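Local atomic coordinates of alkylhydroperoxidase AhpD core: uncharacterized peroxidase-related protein (Ralstonia eutropha, PDB entry 2PRR), a protein that probably acts as a peroxidase-like oxidoreductase of the AhpD and carboxymuconolactone decarboxylase family, though its substrate and physiological role remain uncharacterised. Residues P122-C135 against H152-T166. Numbering follows the deposited sequence.
Sequences PRQRAMLDFALKVC and HGFTDEDAWDIAAIT
H152 lays one face of its imidazole over the start of helix 122-137: P122 O and A126 CB both sit over that face, the carbonyl oxygen displaced from the ring centre, and A126 CB comes 3.4 Å from H152 CD2. This is helix-helix packing in the all-helical AhpD-like fold, the axes of 122-135 and 156-166 passing 9.0 Å apart at a signed angle of -49°. The intervening helix 143-151 ends in a Schellman motif whose C-prime residue is G153, with positive phi, and the carbonyls of H152 and G153, just past the end of that helix, face R123. R123 NH1 makes two weak bonds: one to H152 O at 2.8 Å, with the N-H poorly aligned, and one to G153 O, which is long but lies near the guanidinium plane. The F154 ring lies over one face of the guanidinium. R123 CZ sits 4.1 Å from the centroid of the F154 ring, over the face, in a cation-pi contact with the planes tilted 44° apart. R123 reaches it as an extended chain, CG anti to the backbone N (chi1 -179°). T155 and D158 then form a capping box, D158 N donating to T155 OG1 and T155 N to D158 OD2; the D158 carboxylate, close to R123 without a salt bridge, may add some electrostatic attraction. Beyond the cap the contact turns largely apolar. A159 offers its carbonyl O to the F130 ring edge, and L149 of helix 143-151 packs against both residues. I162 divides its branches: CD1 touches M127 CG (3.6 Å), whereas CG2 meets F130 CD2 at the ring edge and also A131 CB. A163 CB follows against V134 CG2 and F130. At T166, OG1 donates to I162 O, already bonded by T166 N, and CG2, anti to the backbone N, comes within 3.6 Å of C135 CB.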
loop_
_atom_site.group_PDB
_atom_site.type_symbol
_atom_site.label_atom_id
_atom_site.label_comp_id
_atom_site.label_asym_id
_atom_site.label_seq_id
_atom_site.Cartn_x
_atom_site.Cartn_y
_atom_site.Cartn_z
ATOM N N PRO D 122 -8.021 24.303 -12.418
ATOM C CA PRO D 122 -8.661 22.985 -12.185
ATOM C C PRO D 122 -8.765 22.067 -13.400
ATOM O O PRO D 122 -8.942 20.854 -13.217
ATOM C CB PRO D 122 -10.064 23.341 -11.687
ATOM C CG PRO D 122 -9.985 24.750 -11.242
ATOM C CD PRO D 122 -8.901 25.421 -12.031
ATOM N N ARG D 123 -8.714 22.645 -14.609
ATOM C CA ARG D 123 -8.721 21.901 -15.869
ATOM C C ARG D 123 -7.448 21.044 -15.938
ATOM O O ARG D 123 -7.506 19.844 -16.257
ATOM C CB ARG D 123 -8.780 22.869 -17.085
ATOM C CG ARG D 123 -8.807 22.173 -18.456
ATOM C CD ARG D 123 -8.675 23.152 -19.624
ATOM N NE ARG D 123 -8.311 22.469 -20.876
ATOM C CZ ARG D 123 -9.146 22.163 -21.872
ATOM N NH1 ARG D 123 -10.447 22.447 -21.825
ATOM N NH2 ARG D 123 -8.667 21.538 -22.935
ATOM N N GLN D 124 -6.304 21.673 -15.645
ATOM C CA GLN D 124 -5.024 20.980 -15.621
ATOM C C GLN D 124 -4.895 20.021 -14.415
ATOM O O GLN D 124 -4.300 18.937 -14.557
ATOM C CB GLN D 124 -3.866 21.966 -15.704
ATOM C CG GLN D 124 -3.829 22.655 -17.045
ATOM C CD GLN D 124 -2.736 23.692 -17.169
ATOM O OE1 GLN D 124 -2.176 24.160 -16.188
ATOM N NE2 GLN D 124 -2.446 24.077 -18.398
ATOM N N ARG D 125 -5.461 20.383 -13.261
ATOM C CA ARG D 125 -5.420 19.468 -12.121
ATOM C C ARG D 125 -6.208 18.200 -12.488
ATOM O O ARG D 125 -5.784 17.091 -12.138
ATOM C CB ARG D 125 -5.964 20.108 -10.840
ATOM C CG ARG D 125 -5.861 19.177 -9.600
ATOM C CD ARG D 125 -6.564 19.758 -8.390
ATOM N NE ARG D 125 -6.587 18.807 -7.276
ATOM N N ALA D 126 -7.337 18.378 -13.196
ATOM C CA ALA D 126 -8.185 17.261 -13.658
ATOM C C ALA D 126 -7.444 16.323 -14.626
ATOM O O ALA D 126 -7.564 15.087 -14.544
ATOM C CB ALA D 126 -9.445 17.780 -14.323
HETATM N N MSE D 127 -6.675 16.949 -15.524
HETATM C CA MSE D 127 -5.884 16.270 -16.508
HETATM C C MSE D 127 -4.864 15.416 -15.804
HETATM O O MSE D 127 -4.572 14.326 -16.244
HETATM C CB MSE D 127 -5.147 17.318 -17.384
HETATM C CG MSE D 127 -4.245 16.779 -18.434
HETATM SE SE MSE D 127 -3.150 18.206 -19.241
HETATM C CE MSE D 127 -1.969 18.536 -17.920
ATOM N N LEU D 128 -4.270 15.928 -14.744
ATOM C CA LEU D 128 -3.248 15.164 -14.051
ATOM C C LEU D 128 -3.884 14.110 -13.169
ATOM O O LEU D 128 -3.261 13.103 -12.952
ATOM C CB LEU D 128 -2.317 16.056 -13.226
ATOM C CG LEU D 128 -1.550 17.169 -13.941
ATOM C CD1 LEU D 128 -0.656 17.859 -12.932
ATOM C CD2 LEU D 128 -0.755 16.617 -15.122
ATOM N N ASP D 129 -5.097 14.342 -12.664
ATOM C CA ASP D 129 -5.796 13.301 -11.862
ATOM C C ASP D 129 -5.932 12.033 -12.720
ATOM O O ASP D 129 -5.736 10.919 -12.252
ATOM C CB ASP D 129 -7.204 13.730 -11.402
ATOM C CG ASP D 129 -7.215 14.854 -10.362
ATOM O OD1 ASP D 129 -6.270 15.004 -9.567
ATOM O OD2 ASP D 129 -8.214 15.600 -10.313
ATOM N N PHE D 130 -6.272 12.231 -13.987
ATOM C CA PHE D 130 -6.478 11.146 -14.924
ATOM C C PHE D 130 -5.154 10.457 -15.209
ATOM O O PHE D 130 -5.033 9.244 -15.046
ATOM C CB PHE D 130 -7.122 11.686 -16.221
ATOM C CG PHE D 130 -7.392 10.615 -17.252
ATOM C CD1 PHE D 130 -8.314 9.610 -16.994
ATOM C CD2 PHE D 130 -6.732 10.622 -18.478
ATOM C CE1 PHE D 130 -8.553 8.634 -17.916
ATOM C CE2 PHE D 130 -6.974 9.655 -19.408
ATOM C CZ PHE D 130 -7.888 8.648 -19.126
ATOM N N ALA D 131 -4.179 11.249 -15.644
ATOM C CA ALA D 131 -2.814 10.772 -15.850
ATOM C C ALA D 131 -2.330 9.892 -14.696
ATOM O O ALA D 131 -1.748 8.841 -14.917
ATOM C CB ALA D 131 -1.892 11.941 -15.986
ATOM N N LEU D 132 -2.538 10.340 -13.465
ATOM C CA LEU D 132 -2.102 9.560 -12.306
ATOM C C LEU D 132 -2.821 8.245 -12.170
ATOM O O LEU D 132 -2.194 7.270 -11.767
ATOM C CB LEU D 132 -2.155 10.367 -11.005
ATOM C CG LEU D 132 -0.848 11.100 -10.612
ATOM C CD1 LEU D 132 0.279 10.108 -10.390
ATOM C CD2 LEU D 132 -0.382 12.154 -11.615
ATOM N N LYS D 133 -4.100 8.204 -12.554
ATOM C CA LYS D 133 -4.895 6.963 -12.534
ATOM C C LYS D 133 -4.410 5.949 -13.589
ATOM O O LYS D 133 -4.330 4.738 -13.335
ATOM C CB LYS D 133 -6.381 7.253 -12.765
ATOM C CG LYS D 133 -7.244 6.036 -12.425
ATOM C CD LYS D 133 -8.731 6.261 -12.574
ATOM C CE LYS D 133 -9.485 5.101 -11.825
ATOM N NZ LYS D 133 -10.981 5.088 -12.006
ATOM N N VAL D 134 -4.118 6.452 -14.787
ATOM C CA VAL D 134 -3.580 5.635 -15.837
ATOM C C VAL D 134 -2.214 5.124 -15.373
ATOM O O VAL D 134 -1.881 3.955 -15.545
ATOM C CB VAL D 134 -3.356 6.463 -17.138
ATOM C CG1 VAL D 134 -2.613 5.650 -18.167
ATOM C CG2 VAL D 134 -4.664 6.984 -17.700
ATOM N N CYS D 135 -1.422 6.034 -14.811
ATOM C CA CYS D 135 -0.089 5.729 -14.340
ATOM C C CYS D 135 -0.088 4.619 -13.301
ATOM O O CYS D 135 0.621 3.668 -13.478
ATOM C CB CYS D 135 0.561 6.981 -13.760
ATOM S SG CYS D 135 2.256 6.765 -13.230
ATOM N N HIS D 152 -14.445 19.472 -17.926
ATOM C CA HIS D 152 -13.469 20.567 -18.032
ATOM C C HIS D 152 -13.127 20.951 -19.470
ATOM O O HIS D 152 -12.147 21.633 -19.690
ATOM C CB HIS D 152 -12.173 20.216 -17.298
ATOM C CG HIS D 152 -12.327 20.135 -15.815
ATOM N ND1 HIS D 152 -12.242 21.242 -15.001
ATOM C CD2 HIS D 152 -12.557 19.079 -15.000
ATOM C CE1 HIS D 152 -12.411 20.869 -13.744
ATOM N NE2 HIS D 152 -12.614 19.562 -13.716
ATOM N N GLY D 153 -13.911 20.504 -20.443
ATOM C CA GLY D 153 -13.681 20.883 -21.844
ATOM C C GLY D 153 -12.754 20.003 -22.673
ATOM O O GLY D 153 -12.297 20.418 -23.760
ATOM N N PHE D 154 -12.448 18.803 -22.174
ATOM C CA PHE D 154 -11.613 17.871 -22.918
ATOM C C PHE D 154 -12.526 16.967 -23.726
ATOM O O PHE D 154 -13.671 16.709 -23.348
ATOM C CB PHE D 154 -10.733 16.968 -22.012
ATOM C CG PHE D 154 -9.643 17.690 -21.257
ATOM C CD1 PHE D 154 -8.555 18.212 -21.916
ATOM C CD2 PHE D 154 -9.677 17.788 -19.881
ATOM C CE1 PHE D 154 -7.543 18.849 -21.238
ATOM C CE2 PHE D 154 -8.669 18.437 -19.199
ATOM C CZ PHE D 154 -7.593 18.973 -19.885
ATOM N N THR D 155 -11.982 16.465 -24.828
ATOM C CA THR D 155 -12.666 15.519 -25.696
ATOM C C THR D 155 -12.065 14.164 -25.379
ATOM O O THR D 155 -11.004 14.092 -24.795
ATOM C CB THR D 155 -12.336 15.782 -27.161
ATOM O OG1 THR D 155 -10.992 15.377 -27.397
ATOM C CG2 THR D 155 -12.479 17.243 -27.515
ATOM N N ASP D 156 -12.692 13.083 -25.804
ATOM C CA ASP D 156 -12.080 11.793 -25.556
ATOM C C ASP D 156 -10.783 11.611 -26.336
ATOM O O ASP D 156 -9.967 10.808 -25.963
ATOM C CB ASP D 156 -13.056 10.663 -25.820
ATOM C CG ASP D 156 -14.209 10.662 -24.842
ATOM O OD1 ASP D 156 -14.159 11.387 -23.822
ATOM O OD2 ASP D 156 -15.179 9.941 -25.119
ATOM N N GLU D 157 -10.594 12.329 -27.430
ATOM C CA GLU D 157 -9.330 12.263 -28.136
ATOM C C GLU D 157 -8.205 12.840 -27.266
ATOM O O GLU D 157 -7.102 12.318 -27.308
ATOM C CB GLU D 157 -9.418 12.941 -29.510
ATOM C CG GLU D 157 -10.317 12.184 -30.485
ATOM C CD GLU D 157 -9.848 10.756 -30.721
ATOM O OE1 GLU D 157 -8.687 10.603 -31.149
ATOM O OE2 GLU D 157 -10.636 9.800 -30.487
ATOM N N ASP D 158 -8.494 13.888 -26.486
ATOM C CA ASP D 158 -7.539 14.461 -25.532
ATOM C C ASP D 158 -7.284 13.398 -24.424
ATOM O O ASP D 158 -6.159 13.188 -23.975
ATOM C CB ASP D 158 -8.081 15.735 -24.872
ATOM C CG ASP D 158 -8.412 16.877 -25.874
ATOM O OD1 ASP D 158 -7.909 16.856 -27.019
ATOM O OD2 ASP D 158 -9.184 17.802 -25.491
ATOM N N ALA D 159 -8.331 12.732 -23.970
ATOM C CA ALA D 159 -8.155 11.689 -22.969
ATOM C C ALA D 159 -7.138 10.630 -23.441
ATOM O O ALA D 159 -6.347 10.146 -22.637
ATOM C CB ALA D 159 -9.507 11.054 -22.603
ATOM N N TRP D 160 -7.133 10.295 -24.734
ATOM C CA TRP D 160 -6.184 9.308 -25.302
ATOM C C TRP D 160 -4.747 9.875 -25.305
ATOM O O TRP D 160 -3.776 9.148 -25.053
ATOM C CB TRP D 160 -6.617 8.917 -26.729
ATOM C CG TRP D 160 -5.738 7.934 -27.486
ATOM C CD1 TRP D 160 -4.423 8.098 -27.834
ATOM C CD2 TRP D 160 -6.141 6.670 -28.069
ATOM N NE1 TRP D 160 -3.979 7.002 -28.529
ATOM C CE2 TRP D 160 -5.013 6.125 -28.708
ATOM C CE3 TRP D 160 -7.337 5.960 -28.115
ATOM C CZ2 TRP D 160 -5.049 4.907 -29.373
ATOM C CZ3 TRP D 160 -7.363 4.745 -28.768
ATOM C CH2 TRP D 160 -6.236 4.229 -29.378
ATOM N N ASP D 161 -4.616 11.159 -25.609
ATOM C CA ASP D 161 -3.325 11.813 -25.607
ATOM C C ASP D 161 -2.672 11.794 -24.224
ATOM O O ASP D 161 -1.473 11.538 -24.102
ATOM C CB ASP D 161 -3.474 13.246 -26.096
ATOM C CG ASP D 161 -3.775 13.338 -27.599
ATOM O OD1 ASP D 161 -3.615 12.338 -28.306
ATOM O OD2 ASP D 161 -4.147 14.426 -28.074
ATOM N N ILE D 162 -3.467 12.079 -23.194
ATOM C CA ILE D 162 -3.000 12.053 -21.785
ATOM C C ILE D 162 -2.479 10.673 -21.448
ATOM O O ILE D 162 -1.342 10.527 -21.049
ATOM C CB ILE D 162 -4.146 12.429 -20.779
ATOM C CG1 ILE D 162 -4.571 13.883 -20.973
ATOM C CG2 ILE D 162 -3.720 12.167 -19.281
ATOM C CD1 ILE D 162 -5.915 14.227 -20.378
ATOM N N ALA D 163 -3.358 9.688 -21.618
ATOM C CA ALA D 163 -3.084 8.286 -21.372
ATOM C C ALA D 163 -1.879 7.757 -22.161
ATOM O O ALA D 163 -1.053 7.039 -21.604
ATOM C CB ALA D 163 -4.336 7.459 -21.653
ATOM N N ALA D 164 -1.747 8.147 -23.430
ATOM C CA ALA D 164 -0.622 7.718 -24.235
ATOM C C ALA D 164 0.713 8.227 -23.676
ATOM O O ALA D 164 1.672 7.472 -23.540
ATOM C CB ALA D 164 -0.812 8.172 -25.693
ATOM N N ILE D 165 0.767 9.519 -23.381
ATOM C CA ILE D 165 1.952 10.174 -22.796
ATOM C C ILE D 165 2.287 9.478 -21.465
ATOM O O ILE D 165 3.411 9.093 -21.208
ATOM C CB ILE D 165 1.642 11.646 -22.578
ATOM C CG1 ILE D 165 1.682 12.387 -23.936
ATOM C CG2 ILE D 165 2.594 12.248 -21.601
ATOM C CD1 ILE D 165 1.209 13.772 -23.860
ATOM N N THR D 166 1.291 9.311 -20.617
ATOM C CA THR D 166 1.522 8.582 -19.367
ATOM C C THR D 166 2.182 7.235 -19.735
ATOM O O THR D 166 3.266 6.929 -19.257
ATOM C CB THR D 166 0.212 8.376 -18.604
ATOM O OG1 THR D 166 -0.421 9.640 -18.366
ATOM C CG2 THR D 166 0.446 7.631 -17.271
#